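Side-chain contacts in KauB (Pseudomonas aeruginosa PAO1, PDB 6B4R), which probably oxidises aminoaldehydes and a broad range of other aldehydes to the corresponding acids, as an NAD(P)+-linked member of the aldehyde dehydrogenase family: residues A[103-106]-A[107-111]; A[39-43]-A[44-48]; A[312-315]-A[316-319]. All coordinates share one frame; numbering follows the deposited sequence.

In the fold
From the N terminus, contact 2 comes first: residues 39-48 turn the chain back between strands 36-40 and 47-52 and close a beta hairpin. Contact 1 follows in residues 103-111, where helix 98-109 ends and the chain turns away toward helix 113-133. Contact 3, residues 312-319, lies much later, at the passage from strand 307-311 into helix 315-326. The three are strictly in series; none nests in or crosses another. Contacts 1 and 2 nevertheless meet in space, their centres about 9 Å apart, because the hairpin lies on the helix end and both bind one potassium ion. Contact 3 stands apart, its centre about 38 Å from that of contact 1.

Contact 1 (A[103-106]-A[107-111]); sequences LLET and LDMGK. With K (potassium ion), chain G.
The Glu105 carboxylate presents OE1 to the folded side chain of Met109, with OE1 4.0 Å from Met109 CG and the two chains running obliquely to one another; OE2 is hydrogen-bonded to Thr199 OG1. The carbonyl of Lys111 receives Thr106 OG1 at 2.9 Å from Lys111 O, the hydroxyl standing 28° outside the carbonyl plane. The same hydroxyl is also hydrogen-bonded to Ser116 OG, so it links the end of helix 98-109 to helix 113-133.

Helical bonding can be followed to the last turn: Met109 N reaches Glu105 O at 3.0 Å and almost straight, at 174° at the hydrogen. The next bond, from Gly110 N to Thr106 O, is weak, and Gly110 leaves helical geometry with a positive phi. Just before the glycine, the Met109 side chain doubles back, starting from a chi1 of 47° and bending again at chi2 and chi3. Met109 SD thereby accepts a weak hydrogen bond at 3.6 Å from Lys111 N, the first amide past the glycine. Lys111 NZ forms a salt bridge with Asp120 and is hydrogen-bonded to the O of Asn168, a residue of the ligand pocket. On another side of the helix, Leu103 CD1 and Leu107 CD1 touch at 4.0 Å beside helix 6-15.

Asp108 binds potassium twice, through O at 2.7 Å and OD1 at 2.8 Å, while OD2 accepts from Leu198 N and so steadies the carboxylate. Leu40 O, Lys195 O and a water supply the other ligands. A helix C-terminus with a carbonyl and a carboxylate turned to a monovalent cation is consistent with the intrasubunit cation site known in related aldehyde dehydrogenases.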
# COMPACT_ATOMS: atom_id res chain seq x y z
N LEU A 103 24.33 -27.92 15.65
CA LEU A 103 24.93 -29.24 15.76
C LEU A 103 23.94 -30.30 15.32
O LEU A 103 24.30 -31.27 14.64
CB LEU A 103 25.40 -29.50 17.19
CG LEU A 103 26.07 -30.85 17.48
CD1 LEU A 103 27.26 -31.07 16.56
CD2 LEU A 103 26.49 -30.93 18.94
N LEU A 104 22.68 -30.12 15.70
CA LEU A 104 21.60 -31.00 15.26
C LEU A 104 21.45 -30.98 13.74
O LEU A 104 21.22 -32.01 13.12
CB LEU A 104 20.28 -30.61 15.93
CG LEU A 104 20.14 -31.02 17.40
CD1 LEU A 104 18.89 -30.41 18.02
CD2 LEU A 104 20.11 -32.53 17.52
N GLU A 105 21.60 -29.80 13.14
CA GLU A 105 21.54 -29.64 11.69
C GLU A 105 22.63 -30.45 10.98
O GLU A 105 22.34 -31.28 10.12
CB GLU A 105 21.67 -28.17 11.31
CG GLU A 105 20.39 -27.37 11.40
CD GLU A 105 19.42 -27.72 10.29
OE1 GLU A 105 19.90 -28.17 9.22
OE2 GLU A 105 18.20 -27.53 10.47
N THR A 106 23.87 -30.17 11.36
CA THR A 106 25.05 -30.80 10.76
C THR A 106 25.04 -32.32 10.86
O THR A 106 25.31 -33.02 9.88
CB THR A 106 26.33 -30.25 11.42
OG1 THR A 106 26.51 -28.88 11.04
CG2 THR A 106 27.54 -31.06 10.98
N LEU A 107 24.75 -32.83 12.06
CA LEU A 107 24.68 -34.27 12.26
C LEU A 107 23.55 -34.90 11.44
O LEU A 107 23.70 -35.99 10.90
CB LEU A 107 24.50 -34.59 13.75
CG LEU A 107 25.68 -34.27 14.66
CD1 LEU A 107 25.35 -34.59 16.11
CD2 LEU A 107 26.92 -35.02 14.21
N ASP A 108 22.44 -34.19 11.35
CA ASP A 108 21.26 -34.70 10.66
C ASP A 108 21.45 -34.85 9.15
O ASP A 108 21.31 -35.94 8.60
CB ASP A 108 20.05 -33.82 10.94
CG ASP A 108 18.77 -34.61 11.11
OD1 ASP A 108 18.73 -35.77 10.67
OD2 ASP A 108 17.80 -34.06 11.68
N MET A 109 21.78 -33.75 8.47
CA MET A 109 21.79 -33.76 7.01
C MET A 109 23.15 -33.45 6.36
O MET A 109 23.28 -33.47 5.14
CB MET A 109 20.68 -32.86 6.44
CG MET A 109 20.58 -31.48 7.08
SD MET A 109 21.91 -30.39 6.54
CE MET A 109 21.65 -30.39 4.77
N GLY A 110 24.16 -33.16 7.18
CA GLY A 110 25.54 -33.16 6.71
C GLY A 110 26.19 -31.85 6.28
O GLY A 110 27.35 -31.86 5.86
N LYS A 111 25.49 -30.73 6.39
CA LYS A 111 26.07 -29.45 6.01
C LYS A 111 27.12 -29.01 7.03
O LYS A 111 27.04 -29.40 8.20
CB LYS A 111 24.98 -28.38 5.85
CG LYS A 111 24.37 -27.89 7.15
CD LYS A 111 23.49 -26.68 6.92
CE LYS A 111 22.42 -26.97 5.88
NZ LYS A 111 21.53 -25.81 5.65
K K G . 19.44 -37.91 8.96
O HOH W 1 16.96 -39.36 9.20

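Contact 2 (A[39-43]-A[44-48]); sequences CLSPV and DGRFL. With K (potassium ion), chain G.
Residues 39-43 and 44-48 run back along each other as the end of an antiparallel hairpin, their end-to-end directions 151° apart, with Leu40 and Phe47 as a non-hydrogen-bonded pair bracketed by bonds from Leu48 N to Cys39 O (2.9 Å) and from Ser41 N to Arg46 O (3.0 Å).

Leu40 and Phe47 share one face of the hairpin: Leu40 CD2 comes to the ring edge, near its plane, 4.0 Å from Phe47 CD1. Leu48 lies on the other face, its methyls against Ser41 CB and its CD1 near Cys39 SG, over Leu107 and Leu198.

Two side chains shape the turn, which Gly45 N closes at 2.8 Å from Ser41 O, at a residue with positive phi. Ser41 OG, anti to its own amide nitrogen at chi1 175°, accepts from Val43 N at 3.1 Å, an ST turn, and is also hydrogen-bonded to Leu107 O, which ties the hairpin to helix 98-109. Asp44 OD1 accepts from Arg46 N in an Asx turn, the donor standing 44° out of the carboxylate plane. Arg46 then grips Asp44 side-on: NE takes the syn lone pair of OD1 at 2.9 Å and NH2 meets OD2 at 2.7 Å. Both oxygens lie close to the guanidinium plane, while the CG of Arg46 packs on Ser41 CB.

Leu40 O turns from the strand to potassium, 2.7 Å away. As a neutral ligand it probably leaves charge compensation in the first shell to the Asp108 carboxylate, while the Asp44-Arg46 pair would largely balance its own charges within the turn. With OD1 accepting both an amide and NE, the Asp44 carboxylate is held against rotation, and its ionised form is probably stabilised.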
# COMPACT_ATOMS: atom_id res chain seq x y z
N CYS A 39 17.36 -42.55 12.71
CA CYS A 39 17.95 -41.32 12.18
C CYS A 39 19.46 -41.48 12.12
O CYS A 39 20.13 -41.53 13.15
CB CYS A 39 17.57 -40.13 13.07
SG CYS A 39 17.98 -38.52 12.38
N LEU A 40 20.00 -41.56 10.91
CA LEU A 40 21.44 -41.75 10.73
C LEU A 40 22.11 -40.48 10.21
O LEU A 40 21.45 -39.59 9.68
CB LEU A 40 21.72 -42.91 9.77
CG LEU A 40 21.09 -44.26 10.15
CD1 LEU A 40 21.55 -45.35 9.20
CD2 LEU A 40 21.41 -44.62 11.59
N SER A 41 23.43 -40.40 10.38
CA SER A 41 24.17 -39.21 10.00
C SER A 41 25.02 -39.46 8.76
O SER A 41 25.72 -40.45 8.67
CB SER A 41 25.08 -38.76 11.14
OG SER A 41 25.90 -37.68 10.74
N PRO A 42 24.95 -38.54 7.78
CA PRO A 42 25.79 -38.65 6.59
C PRO A 42 27.24 -38.25 6.86
O PRO A 42 28.08 -38.35 5.97
CB PRO A 42 25.14 -37.67 5.62
CG PRO A 42 24.51 -36.65 6.49
CD PRO A 42 24.05 -37.38 7.72
N VAL A 43 27.52 -37.79 8.08
CA VAL A 43 28.89 -37.45 8.48
C VAL A 43 29.78 -38.68 8.47
O VAL A 43 30.88 -38.66 7.91
CB VAL A 43 28.92 -36.81 9.88
CG1 VAL A 43 30.36 -36.66 10.37
CG2 VAL A 43 28.22 -35.46 9.87
N ASP A 44 29.31 -39.76 9.09
CA ASP A 44 30.09 -40.99 9.17
C ASP A 44 29.23 -42.25 9.23
O ASP A 44 29.74 -43.36 9.41
CB ASP A 44 31.06 -40.95 10.36
CG ASP A 44 30.38 -40.56 11.66
OD1 ASP A 44 29.14 -40.50 11.69
OD2 ASP A 44 31.09 -40.32 12.65
N GLY A 45 27.91 -42.08 9.09
CA GLY A 45 27.00 -43.21 9.10
C GLY A 45 26.51 -43.56 10.49
O GLY A 45 25.76 -44.53 10.67
N ARG A 46 26.92 -42.78 11.48
CA ARG A 46 26.60 -43.06 12.88
C ARG A 46 25.10 -42.99 13.16
O ARG A 46 24.36 -42.30 12.47
CB ARG A 46 27.34 -42.10 13.80
CG ARG A 46 26.74 -40.70 13.84
CD ARG A 46 27.46 -39.81 14.83
NE ARG A 46 28.81 -39.48 14.39
CZ ARG A 46 29.63 -38.66 15.04
NH1 ARG A 46 29.23 -38.08 16.17
NH2 ARG A 46 30.85 -38.41 14.57
N PHE A 47 24.68 -43.71 14.19
CA PHE A 47 23.30 -43.65 14.66
C PHE A 47 23.11 -42.40 15.52
O PHE A 47 23.97 -42.07 16.34
CB PHE A 47 22.97 -44.90 15.48
CG PHE A 47 21.64 -44.83 16.18
CD1 PHE A 47 20.47 -45.10 15.49
CD2 PHE A 47 21.57 -44.51 17.53
CE1 PHE A 47 19.25 -45.05 16.13
CE2 PHE A 47 20.35 -44.45 18.17
CZ PHE A 47 19.18 -44.72 17.47
N LEU A 48 22.00 -41.71 15.32
CA LEU A 48 21.73 -40.48 16.06
C LEU A 48 20.64 -40.67 17.11
O LEU A 48 20.86 -40.44 18.30
CB LEU A 48 21.37 -39.33 15.11
CG LEU A 48 22.42 -38.91 14.09
CD1 LEU A 48 21.84 -37.90 13.10
CD2 LEU A 48 23.65 -38.33 14.78
K K G . 19.44 -37.91 8.96
O HOH W 1 16.96 -39.36 9.20

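Contact 3 (A[312-315]-A[316-319]); sequences RSIK and DKFL
Ile314 and Phe318 mark the buried side of a helix start: Ile314 occupies the N-cap position of helix 315-326, which follows strand 307-311 of the mixed sheet that also contains strand 273-276. The evidence for the first turn is in the backbone. Ile314 O accepts from Phe318 N at 2.9 Å, nearly in line with the carbonyl, and more weakly from Lys317 N; Lys315 O takes Leu319 N.

On the packed side Ile314 CD1 approaches Phe318 CB at 4.5 Å, a loose touch by itself, but both side chains reach Val276 and Leu283. A chi1 of -178° swings the Phe318 ring away from its own amide and across to Leu308, Val310, Ala286 and Ala287, joining the helix start to the sheet and to helix 283-295. One turn of the helix also pairs Lys315 with Leu319, which run alongside each other in the same direction, with Lys315 NZ 3.6 Å from Leu319 CD2; that ammonium forms a salt bridge with Asp389.

The other side is looser and polar. Ser313, Asp316 and Lys317 are exposed, and a water accepts from Asp316 N at 2.7 Å while donating weakly to Arg312 O. The Asp316 carboxylate sits in the first turn, where the helix amides would probably stabilise its negative charge. Lys317 curls back along the chain, bent at both chi3 and chi4, and its CG passes 3.2 Å from Ile314 O. Lys317 NZ then donates a hydrogen bond to Ser313 O at 3.2 Å, well off the carbonyl axis, with a C=O...N angle of 125°.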
# COMPACT_ATOMS: atom_id res chain seq x y z
N ARG A 312 30.19 -16.22 -25.40
CA ARG A 312 31.26 -16.94 -26.08
C ARG A 312 32.58 -16.17 -26.17
O ARG A 312 33.65 -16.77 -26.12
CB ARG A 312 30.80 -17.37 -27.48
CG ARG A 312 30.95 -18.86 -27.73
CD ARG A 312 30.55 -19.23 -29.15
NE ARG A 312 29.15 -18.92 -29.42
CZ ARG A 312 28.13 -19.74 -29.19
NH1 ARG A 312 28.36 -20.94 -28.67
NH2 ARG A 312 26.89 -19.37 -29.48
N SER A 313 32.50 -14.85 -26.27
CA SER A 313 33.70 -14.03 -26.44
C SER A 313 34.62 -14.02 -25.21
O SER A 313 35.79 -13.63 -25.32
CB SER A 313 33.32 -12.60 -26.84
OG SER A 313 32.49 -11.99 -25.86
N ILE A 314 34.11 -14.43 -24.06
CA ILE A 314 34.93 -14.47 -22.84
C ILE A 314 34.99 -15.85 -22.20
O ILE A 314 35.45 -15.98 -21.07
CB ILE A 314 34.42 -13.49 -21.77
CG1 ILE A 314 32.99 -13.84 -21.37
CG2 ILE A 314 34.54 -12.05 -22.25
CD1 ILE A 314 32.55 -13.24 -20.06
N LYS A 315 34.53 -16.86 -22.92
CA LYS A 315 34.46 -18.21 -22.37
C LYS A 315 35.84 -18.78 -22.04
O LYS A 315 36.02 -19.44 -21.02
CB LYS A 315 33.71 -19.14 -23.33
CG LYS A 315 33.35 -20.50 -22.74
CD LYS A 315 34.38 -21.56 -23.07
CE LYS A 315 34.01 -22.90 -22.46
NZ LYS A 315 34.99 -23.96 -22.82
N ASP A 316 36.81 -18.51 -22.90
CA ASP A 316 38.15 -19.08 -22.74
C ASP A 316 38.93 -18.45 -21.59
O ASP A 316 39.92 -19.01 -21.12
CB ASP A 316 38.94 -18.97 -24.05
CG ASP A 316 38.35 -19.81 -25.16
OD1 ASP A 316 37.64 -20.79 -24.85
OD2 ASP A 316 38.60 -19.50 -26.35
N LYS A 317 38.48 -17.28 -21.14
CA LYS A 317 39.17 -16.58 -20.06
C LYS A 317 38.39 -16.62 -18.75
O LYS A 317 38.95 -16.41 -17.68
CB LYS A 317 39.47 -15.14 -20.47
CG LYS A 317 38.25 -14.35 -20.92
CD LYS A 317 38.63 -13.26 -21.90
CE LYS A 317 39.19 -13.84 -23.19
NZ LYS A 317 38.27 -14.84 -23.80
N PHE A 318 37.09 -16.90 -18.85
CA PHE A 318 36.23 -16.94 -17.67
C PHE A 318 36.21 -18.32 -17.03
O PHE A 318 36.22 -18.44 -15.80
CB PHE A 318 34.80 -16.50 -18.03
CG PHE A 318 33.86 -16.47 -16.87
CD1 PHE A 318 33.97 -15.48 -15.90
CD2 PHE A 318 32.86 -17.42 -16.74
CE1 PHE A 318 33.10 -15.45 -14.82
CE2 PHE A 318 31.99 -17.38 -15.67
CZ PHE A 318 32.11 -16.40 -14.71
N LEU A 319 36.19 -19.36 -17.86
CA LEU A 319 36.18 -20.74 -17.37
C LEU A 319 37.38 -21.11 -16.47
O LEU A 319 37.18 -21.75 -15.44
CB LEU A 319 36.04 -21.74 -18.53
CG LEU A 319 35.96 -23.21 -18.11
CD1 LEU A 319 34.78 -23.44 -17.17
CD2 LEU A 319 35.85 -24.11 -19.33
O HOH W 2 36.74 -16.62 -24.83